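Local coordinates for enoyl CoA hydratase/isomerase (Crotonase) (Legionella pneumophila subsp. pneumophila, PDB 3I47), which probably hydrates the double bond of enoyl-CoA thioesters or shifts its position, as a member of the crotonase family, at residues 14-19 with 192-197; 42-45 with 51-54; 86-91 with 144-149; 101-106 with 198-203. All blocks are in the same frame, centred on the assembly; numbering follows the deposited sequence.

Contact 1 of 4, residues 14-19 with 192-197; sequences VGLLTM and FTLKYA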
# COMPACT_ATOMS: atom_id res chain seq x y z
N VAL A 14 -11.70 0.48 -9.46
CA VAL A 14 -10.76 -0.04 -8.45
C VAL A 14 -10.08 -1.31 -8.99
O VAL A 14 -10.74 -2.29 -9.32
CB VAL A 14 -11.48 -0.35 -7.12
CG1 VAL A 14 -10.48 -0.84 -6.07
CG2 VAL A 14 -12.20 0.88 -6.59
N GLY A 15 -8.75 -1.27 -9.07
CA GLY A 15 -7.98 -2.47 -9.45
C GLY A 15 -7.67 -3.26 -8.21
O GLY A 15 -7.16 -2.72 -7.24
N LEU A 16 -8.02 -4.55 -8.22
CA LEU A 16 -7.89 -5.40 -7.05
C LEU A 16 -6.88 -6.51 -7.32
O LEU A 16 -7.09 -7.33 -8.21
CB LEU A 16 -9.25 -6.03 -6.72
CG LEU A 16 -10.42 -5.08 -6.46
CD1 LEU A 16 -11.74 -5.82 -6.61
CD2 LEU A 16 -10.31 -4.52 -5.07
N LEU A 17 -5.77 -6.50 -6.57
CA LEU A 17 -4.78 -7.59 -6.63
C LEU A 17 -5.00 -8.43 -5.41
O LEU A 17 -4.92 -7.92 -4.29
CB LEU A 17 -3.35 -7.04 -6.63
CG LEU A 17 -2.70 -6.43 -7.88
CD1 LEU A 17 -3.27 -5.06 -8.23
CD2 LEU A 17 -1.20 -6.35 -7.65
N THR A 18 -5.28 -9.72 -5.59
CA THR A 18 -5.55 -10.61 -4.47
C THR A 18 -4.55 -11.77 -4.38
O THR A 18 -4.53 -12.65 -5.25
CB THR A 18 -7.00 -11.16 -4.53
OG1 THR A 18 -7.91 -10.07 -4.65
CG2 THR A 18 -7.34 -11.96 -3.28
N MET A 19 -3.75 -11.78 -3.32
CA MET A 19 -2.86 -12.91 -3.05
C MET A 19 -3.72 -14.13 -2.72
O MET A 19 -4.57 -14.08 -1.83
CB MET A 19 -1.89 -12.58 -1.92
CG MET A 19 -0.87 -11.48 -2.29
SD MET A 19 0.30 -10.94 -0.98
CE MET A 19 -0.83 -10.20 0.23
N PHE A 192 -16.07 -3.14 3.73
CA PHE A 192 -15.56 -1.82 4.12
C PHE A 192 -14.54 -1.28 3.10
O PHE A 192 -14.61 -0.13 2.66
CB PHE A 192 -14.91 -1.88 5.52
CG PHE A 192 -14.34 -0.57 5.97
CD1 PHE A 192 -13.05 -0.17 5.62
CD2 PHE A 192 -15.12 0.30 6.75
CE1 PHE A 192 -12.53 1.08 6.03
CE2 PHE A 192 -14.61 1.53 7.18
CZ PHE A 192 -13.31 1.93 6.81
N THR A 193 -13.58 -2.13 2.75
CA THR A 193 -12.50 -1.75 1.86
C THR A 193 -13.01 -1.38 0.47
O THR A 193 -12.59 -0.36 -0.09
CB THR A 193 -11.46 -2.88 1.78
OG1 THR A 193 -10.90 -3.06 3.08
CG2 THR A 193 -10.35 -2.52 0.81
N LEU A 194 -13.90 -2.18 -0.09
CA LEU A 194 -14.44 -1.89 -1.41
C LEU A 194 -15.20 -0.56 -1.44
O LEU A 194 -15.05 0.23 -2.38
CB LEU A 194 -15.36 -3.01 -1.90
CG LEU A 194 -14.69 -4.36 -2.19
CD1 LEU A 194 -15.75 -5.36 -2.66
CD2 LEU A 194 -13.58 -4.22 -3.23
N LYS A 195 -15.98 -0.30 -0.40
CA LYS A 195 -16.73 0.95 -0.32
C LYS A 195 -15.82 2.15 -0.16
O LYS A 195 -16.04 3.20 -0.77
CB LYS A 195 -17.74 0.90 0.82
CG LYS A 195 -18.94 0.04 0.49
CD LYS A 195 -20.13 0.45 1.29
CE LYS A 195 -21.30 -0.43 0.95
NZ LYS A 195 -22.39 -0.23 1.94
N TYR A 196 -14.78 1.99 0.66
CA TYR A 196 -13.85 3.07 0.94
C TYR A 196 -13.04 3.39 -0.32
O TYR A 196 -12.84 4.57 -0.64
CB TYR A 196 -12.95 2.66 2.11
CG TYR A 196 -11.99 3.72 2.59
CD1 TYR A 196 -12.42 4.75 3.43
CD2 TYR A 196 -10.65 3.68 2.23
CE1 TYR A 196 -11.53 5.72 3.88
CE2 TYR A 196 -9.75 4.65 2.68
CZ TYR A 196 -10.20 5.66 3.51
OH TYR A 196 -9.32 6.61 3.97
N ALA A 197 -12.59 2.35 -1.02
CA ALA A 197 -11.85 2.53 -2.27
C ALA A 197 -12.74 3.19 -3.32
O ALA A 197 -12.30 4.09 -4.01
CB ALA A 197 -11.28 1.20 -2.78
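Val14 and Leu16 of strand 14-19 meet Ala197 and Leu194 of helix 189-201. Here the helix lies against one face of the larger beta-sheet of the crotonase fold. The two strand residues are two positions apart, so both side chains leave the same face, toward the helix. Leu194 and Ala197 are about one helical turn apart.

No hydrogen bond links the two segments. The strand spends its backbone groups on the sheet: Gly15 pairs with Val51 and Val53, and Leu16 with Glu9 on the antiparallel side. Thr193 OG1 bonds back to Leu189 O within the helix.

All contacts across the interface are apolar, and they form two pairs. In the first, both methyls of Val14 rest on one methyl: Val14 CG2 is 3.9 Å and Val14 CG1 4.0 Å from Ala197 CB. In the second, two leucine side chains cross at about a right angle. The CB of Leu194 does not point at the strand. With chi1 at -67° and chi2 at 180°, however, its end swings nearer. Leu194 CD2 then sits at the fork of Leu16, 3.8 Å from Leu16 CD2 and 4.2 Å from Leu16 CD1.

Contact 2 of 4, residues 42-45 with 51-54; sequences SAIN and VIVL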
# COMPACT_ATOMS: atom_id res chain seq x y z
N SER A 42 0.42 -3.10 -14.52
CA SER A 42 -0.76 -3.05 -15.37
C SER A 42 -1.80 -2.08 -14.80
O SER A 42 -2.34 -1.23 -15.53
CB SER A 42 -1.36 -4.44 -15.52
OG SER A 42 -0.48 -5.28 -16.25
N ALA A 43 -2.06 -2.18 -13.49
CA ALA A 43 -3.07 -1.33 -12.85
C ALA A 43 -2.66 0.14 -12.87
O ALA A 43 -3.48 1.03 -13.13
CB ALA A 43 -3.31 -1.81 -11.40
N ILE A 44 -1.38 0.39 -12.61
CA ILE A 44 -0.85 1.77 -12.61
C ILE A 44 -1.00 2.41 -13.99
O ILE A 44 -1.28 3.61 -14.10
CB ILE A 44 0.62 1.81 -12.13
CG1 ILE A 44 0.67 1.57 -10.61
CG2 ILE A 44 1.29 3.16 -12.48
CD1 ILE A 44 2.08 1.39 -10.06
N ASN A 45 -0.87 1.60 -15.05
CA ASN A 45 -0.89 2.11 -16.42
C ASN A 45 -2.25 2.00 -17.11
O ASN A 45 -2.40 2.42 -18.26
CB ASN A 45 0.22 1.45 -17.24
CG ASN A 45 1.61 1.88 -16.80
OD1 ASN A 45 2.40 1.08 -16.31
ND2 ASN A 45 1.90 3.16 -16.95
N VAL A 51 -7.97 3.59 -8.40
CA VAL A 51 -7.49 3.22 -7.05
C VAL A 51 -7.03 1.77 -7.11
O VAL A 51 -7.67 0.96 -7.78
CB VAL A 51 -8.62 3.38 -5.99
CG1 VAL A 51 -8.17 2.89 -4.58
CG2 VAL A 51 -9.10 4.85 -5.91
N ILE A 52 -5.93 1.47 -6.43
CA ILE A 52 -5.38 0.11 -6.40
C ILE A 52 -5.47 -0.47 -4.99
O ILE A 52 -5.05 0.18 -4.03
CB ILE A 52 -3.93 0.13 -6.87
CG1 ILE A 52 -3.87 0.62 -8.33
CG2 ILE A 52 -3.30 -1.28 -6.78
CD1 ILE A 52 -2.46 0.94 -8.82
N VAL A 53 -6.01 -1.68 -4.89
CA VAL A 53 -6.11 -2.40 -3.62
C VAL A 53 -5.28 -3.69 -3.66
O VAL A 53 -5.41 -4.47 -4.60
CB VAL A 53 -7.59 -2.76 -3.28
CG1 VAL A 53 -7.69 -3.62 -2.04
CG2 VAL A 53 -8.40 -1.49 -3.07
N LEU A 54 -4.42 -3.86 -2.66
CA LEU A 54 -3.73 -5.14 -2.44
C LEU A 54 -4.42 -5.85 -1.29
O LEU A 54 -4.49 -5.32 -0.18
CB LEU A 54 -2.26 -4.92 -2.08
CG LEU A 54 -1.40 -3.97 -2.93
CD1 LEU A 54 0.04 -3.92 -2.40
CD2 LEU A 54 -1.43 -4.34 -4.43
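Ile52 of strand 51-56 packs on Ala43 and Ile44 of helix 30-45 in a small, buried, wholly apolar helix-on-sheet contact. One side chain from the strand serves both helix residues. Ile52 points toward the helix and is extended, with CG1 anti to the carbonyl carbon (chi1 -62°) and chi2 at 168°. Its CD1 therefore leads. Ile52 CD1 lies 3.9 Å from Ala43 CB, and Ile52 CG1 lies 4.0 Å from the same methyl.

The helix is the connection of a beta-alpha-beta unit: strand 14-19, helix 30-45 and strand 51-56, whose two strands lie side by side and parallel. Val51 and Val53, which flank Ile52 in sequence, turn to the other face of the sheet and touch helix 189-201.

Ile44 meets the same isoleucine from the side. The two side chains cross at about a right angle, and Ile44 presents a methylene rather than a chain end: Ile44 CG1 is 3.7 Å from Ile52 CD1. Ile44 also touches Ser98 and Pro99, and Ile52 touches Ser98. Nearby, Ala43 O accepts a hydrogen bond from Lys100 NZ.

Contact 3 of 4, residues 86-91 with 144-149; sequences LVLGNL and AVISPY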
# COMPACT_ATOMS: atom_id res chain seq x y z
N LEU A 86 16.10 -7.64 -4.73
CA LEU A 86 15.62 -6.56 -5.58
C LEU A 86 14.22 -6.83 -6.15
O LEU A 86 13.57 -5.90 -6.62
CB LEU A 86 16.62 -6.23 -6.70
CG LEU A 86 17.85 -5.45 -6.20
CD1 LEU A 86 18.96 -5.52 -7.24
CD2 LEU A 86 17.48 -4.01 -5.89
N VAL A 87 13.76 -8.08 -6.10
CA VAL A 87 12.37 -8.37 -6.50
C VAL A 87 11.42 -7.65 -5.54
O VAL A 87 10.61 -6.82 -5.98
CB VAL A 87 12.06 -9.89 -6.59
CG1 VAL A 87 10.59 -10.11 -6.98
CG2 VAL A 87 12.99 -10.53 -7.60
N LEU A 88 11.54 -7.94 -4.24
CA LEU A 88 10.76 -7.20 -3.22
C LEU A 88 11.08 -5.71 -3.26
O LEU A 88 10.18 -4.89 -3.20
CB LEU A 88 10.98 -7.77 -1.81
CG LEU A 88 10.22 -7.02 -0.70
CD1 LEU A 88 8.71 -7.18 -0.83
CD2 LEU A 88 10.69 -7.51 0.65
N GLY A 89 12.37 -5.38 -3.40
CA GLY A 89 12.78 -3.96 -3.46
C GLY A 89 12.09 -3.19 -4.58
O GLY A 89 11.58 -2.09 -4.36
N ASN A 90 12.05 -3.77 -5.78
CA ASN A 90 11.36 -3.12 -6.88
C ASN A 90 9.86 -3.07 -6.72
O ASN A 90 9.23 -2.06 -7.09
CB ASN A 90 11.73 -3.80 -8.19
CG ASN A 90 13.06 -3.33 -8.72
OD1 ASN A 90 13.30 -2.12 -8.83
ND2 ASN A 90 13.94 -4.27 -9.06
N LEU A 91 9.28 -4.12 -6.13
CA LEU A 91 7.83 -4.11 -5.85
C LEU A 91 7.46 -2.98 -4.90
O LEU A 91 6.54 -2.20 -5.18
CB LEU A 91 7.36 -5.46 -5.29
CG LEU A 91 5.88 -5.51 -4.84
CD1 LEU A 91 4.90 -5.22 -6.02
CD2 LEU A 91 5.57 -6.85 -4.19
N ALA A 144 15.74 -5.07 5.91
CA ALA A 144 16.40 -3.96 5.20
C ALA A 144 15.51 -3.35 4.12
O ALA A 144 15.33 -2.13 4.07
CB ALA A 144 17.72 -4.42 4.60
N VAL A 145 14.96 -4.20 3.26
CA VAL A 145 14.21 -3.69 2.12
C VAL A 145 12.92 -2.95 2.51
O VAL A 145 12.60 -1.91 1.93
CB VAL A 145 13.94 -4.82 1.10
CG1 VAL A 145 12.92 -4.39 0.06
CG2 VAL A 145 15.25 -5.21 0.41
N ILE A 146 12.21 -3.46 3.51
CA ILE A 146 10.98 -2.80 3.92
C ILE A 146 11.22 -1.59 4.81
O ILE A 146 10.31 -0.78 4.99
CB ILE A 146 9.99 -3.76 4.63
CG1 ILE A 146 10.52 -4.20 6.00
CG2 ILE A 146 9.66 -4.96 3.71
CD1 ILE A 146 9.48 -4.99 6.81
N SER A 147 12.43 -1.47 5.35
CA SER A 147 12.65 -0.46 6.38
C SER A 147 12.33 1.00 6.01
O SER A 147 11.75 1.71 6.85
CB SER A 147 14.04 -0.57 7.01
OG SER A 147 15.08 -0.28 6.09
N PRO A 148 12.69 1.47 4.80
CA PRO A 148 12.37 2.89 4.56
C PRO A 148 10.86 3.18 4.66
O PRO A 148 10.45 4.23 5.17
CB PRO A 148 12.88 3.14 3.14
CG PRO A 148 13.93 2.05 2.91
CD PRO A 148 13.34 0.86 3.62
N TYR A 149 10.05 2.25 4.19
CA TYR A 149 8.59 2.41 4.19
C TYR A 149 8.03 2.31 5.59
O TYR A 149 7.16 3.10 5.97
CB TYR A 149 7.96 1.37 3.26
CG TYR A 149 8.66 1.38 1.92
CD1 TYR A 149 8.32 2.34 0.96
CD2 TYR A 149 9.68 0.47 1.63
CE1 TYR A 149 8.97 2.38 -0.28
CE2 TYR A 149 10.34 0.50 0.40
CZ TYR A 149 9.97 1.46 -0.55
OH TYR A 149 10.62 1.49 -1.76
O HOH W 1 12.10 -0.75 -2.03
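Val145 presses its CG1 methyl against the backbone of Gly89 in helix 78-97, and this is the tight part of the contact. Val145 CG1 lies 3.5 Å from Gly89 CA and 3.6 Å from Gly89 N. With no side chain on Gly89, the methyl sits directly on the helix backbone. The CG1 branch stands anti to the valine N (chi1 168°) and also reaches Leu88, with Val145 CG1 3.8 Å from Leu88 CG. Leu88 continues past Val145 to Ile146, where Leu88 CD2 meets Ile146 CG2 at 4.1 Å. The rest of Ile146 leads away: at chi1 68° its CG1 branch is turned from the helix.

The other side is looser, and a water fills in for direct contact. It donates to Gly89 O at 2.7 Å and is hydrogen-bonded to Tyr149 OH, also at 2.7 Å. The water lies in the plane of the tyrosine ring, at its edge. No direct hydrogen bond joins the two segments. Beside it, residues 144-147 are tied by bonds to one oxygen. Ser147 OG donates to Ala144 O at 2.8 Å, and Ser147 N donates to the same oxygen from the same face of its carbonyl plane.

The contact is helix packing in the helical layer of the crotonase fold, beyond helix 30-45, which covers the sheet. Val87, Asn90 and Leu91 touch helix 30-45. Leu91 also reaches Leu117 of helix 113-120, while Tyr149 touches Tyr93 and Ser96 further along helix 78-97, and Ala119 of helix 113-120.

Contact 4 of 4, residues 101-106 with 198-203; sequences PTIAMV and SQISNN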
# COMPACT_ATOMS: atom_id res chain seq x y z
N PRO A 101 -3.90 6.38 -5.80
CA PRO A 101 -4.01 5.91 -4.41
C PRO A 101 -3.85 4.40 -4.30
O PRO A 101 -4.39 3.66 -5.13
CB PRO A 101 -5.44 6.29 -4.02
CG PRO A 101 -5.82 7.40 -4.96
CD PRO A 101 -5.07 7.17 -6.23
N THR A 102 -3.11 3.97 -3.29
CA THR A 102 -2.90 2.54 -3.03
C THR A 102 -3.38 2.18 -1.62
O THR A 102 -3.16 2.93 -0.66
CB THR A 102 -1.43 2.16 -3.16
OG1 THR A 102 -0.64 3.01 -2.33
CG2 THR A 102 -0.96 2.29 -4.61
N ILE A 103 -4.04 1.03 -1.51
CA ILE A 103 -4.65 0.60 -0.25
C ILE A 103 -4.27 -0.85 -0.02
O ILE A 103 -4.43 -1.68 -0.93
CB ILE A 103 -6.19 0.68 -0.31
CG1 ILE A 103 -6.63 2.14 -0.45
CG2 ILE A 103 -6.83 0.05 0.94
CD1 ILE A 103 -8.09 2.29 -0.84
N ALA A 104 -3.77 -1.15 1.18
CA ALA A 104 -3.55 -2.55 1.61
C ALA A 104 -4.66 -2.98 2.56
O ALA A 104 -5.00 -2.24 3.48
CB ALA A 104 -2.20 -2.69 2.30
N MET A 105 -5.22 -4.17 2.33
CA MET A 105 -6.33 -4.68 3.13
C MET A 105 -5.79 -5.93 3.83
O MET A 105 -5.46 -6.92 3.15
CB MET A 105 -7.53 -5.03 2.23
CG MET A 105 -8.71 -5.70 2.93
SD MET A 105 -10.08 -6.21 1.83
CE MET A 105 -10.18 -7.94 2.25
N VAL A 106 -5.67 -5.87 5.15
CA VAL A 106 -4.92 -6.89 5.90
C VAL A 106 -5.80 -7.66 6.89
O VAL A 106 -6.33 -7.06 7.85
CB VAL A 106 -3.75 -6.25 6.68
CG1 VAL A 106 -2.97 -7.31 7.44
CG2 VAL A 106 -2.84 -5.46 5.73
N SER A 198 -14.00 2.74 -3.40
CA SER A 198 -14.95 3.32 -4.36
C SER A 198 -15.15 4.81 -4.09
O SER A 198 -15.18 5.62 -5.02
CB SER A 198 -16.28 2.57 -4.35
OG SER A 198 -16.13 1.28 -4.91
N GLN A 199 -15.25 5.18 -2.81
CA GLN A 199 -15.40 6.59 -2.44
C GLN A 199 -14.25 7.47 -2.93
O GLN A 199 -14.46 8.56 -3.46
CB GLN A 199 -15.63 6.74 -0.94
CG GLN A 199 -17.03 6.33 -0.53
CD GLN A 199 -17.15 5.93 0.93
OE1 GLN A 199 -16.17 5.98 1.69
NE2 GLN A 199 -18.35 5.51 1.34
N ILE A 200 -13.02 6.99 -2.74
CA ILE A 200 -11.86 7.70 -3.28
C ILE A 200 -11.91 7.75 -4.82
O ILE A 200 -11.59 8.80 -5.42
CB ILE A 200 -10.54 7.06 -2.77
CG1 ILE A 200 -10.47 7.18 -1.24
CG2 ILE A 200 -9.33 7.73 -3.41
CD1 ILE A 200 -9.33 6.38 -0.60
N SER A 201 -12.34 6.65 -5.45
CA SER A 201 -12.38 6.57 -6.92
C SER A 201 -13.43 7.50 -7.49
O SER A 201 -13.38 7.84 -8.68
CB SER A 201 -12.61 5.13 -7.40
OG SER A 201 -13.96 4.74 -7.28
N ASN A 202 -14.37 7.93 -6.65
CA ASN A 202 -15.41 8.86 -7.10
C ASN A 202 -15.13 10.33 -6.80
O ASN A 202 -15.90 11.22 -7.21
CB ASN A 202 -16.79 8.40 -6.62
CG ASN A 202 -17.22 7.11 -7.29
OD1 ASN A 202 -17.14 6.97 -8.52
ND2 ASN A 202 -17.66 6.15 -6.50
N ASN A 203 -14.03 10.61 -6.12
CA ASN A 203 -13.57 11.98 -6.00
C ASN A 203 -12.92 12.39 -7.33
O ASN A 203 -12.55 11.54 -8.14
CB ASN A 203 -12.58 12.14 -4.83
CG ASN A 203 -13.23 11.93 -3.46
OD1 ASN A 203 -12.56 11.54 -2.49
ND2 ASN A 203 -14.52 12.17 -3.38
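Strand 102-106 and the proline before it pack on helix 189-201: Pro101 and Ile103 meet Ile200 in the last turn of the helix. The strand is an interior one of the six-stranded sheet, flanked by strands 51-56 and 123-127. Pro101 and Ile103 both point toward the helix. The contact is buried and apolar, and no hydrogen bond crosses it.

Ile200 carries the helix side alone and uses two branches. Its CG2, anti to the backbone N, faces the proline ring. Ile200 CG2 is 3.9 Å from Pro101 CG and 4.2 Å from Pro101 CB. The proline and isoleucine side chains run past each other in opposite directions. The longer branch of Ile200 stands beside its own backbone N (chi1 -62°) and ends near the tip of Ile103. There the touch is lighter: Ile200 CD1 is 4.3 Å from Ile103 CD1.

In the crotonase fold helix 189-201 lies across several strands of this sheet. Ile200 accordingly also touches Val51 and Ile123, one from each strand beside 102-106, and Ile103 reaches Ala197 one turn earlier in the helix.

At the helix end, two bonds close the turn. Ser201 OG donates to Ser198 O at 2.7 Å; the hydroxyl comes in at 114° at the oxygen, 20° off the carbonyl plane. Asn203 N donates to Ile200 O at 3.1 Å. Beyond the turn, Ser201 O accepts from Arg50 NH1, and Asn202 O from Trp259 NE1.

Contacts 1, 2 and 4 gather on one sheet, while contact 3 stands apart. Strands 14-19, 51-56 and 102-106 are successive neighbours in it. Contacts 1 and 4 share helix 189-201 on one face, with centres about 7 Å apart. Contact 2 brings helix 30-45 to the other face, its centre about 10 Å from each of theirs. Contact 3 joins helices beyond that layer, its centre about 23 Å from that of contact 1 and about 18 Å from that of contact 2. Along the chain, contacts 2 and 3 are nested within the loop closed by contact 1, and contact 4 crosses contacts 1 and 3. A late helix thus packs on early strands, tying distant parts of the sequence into one core.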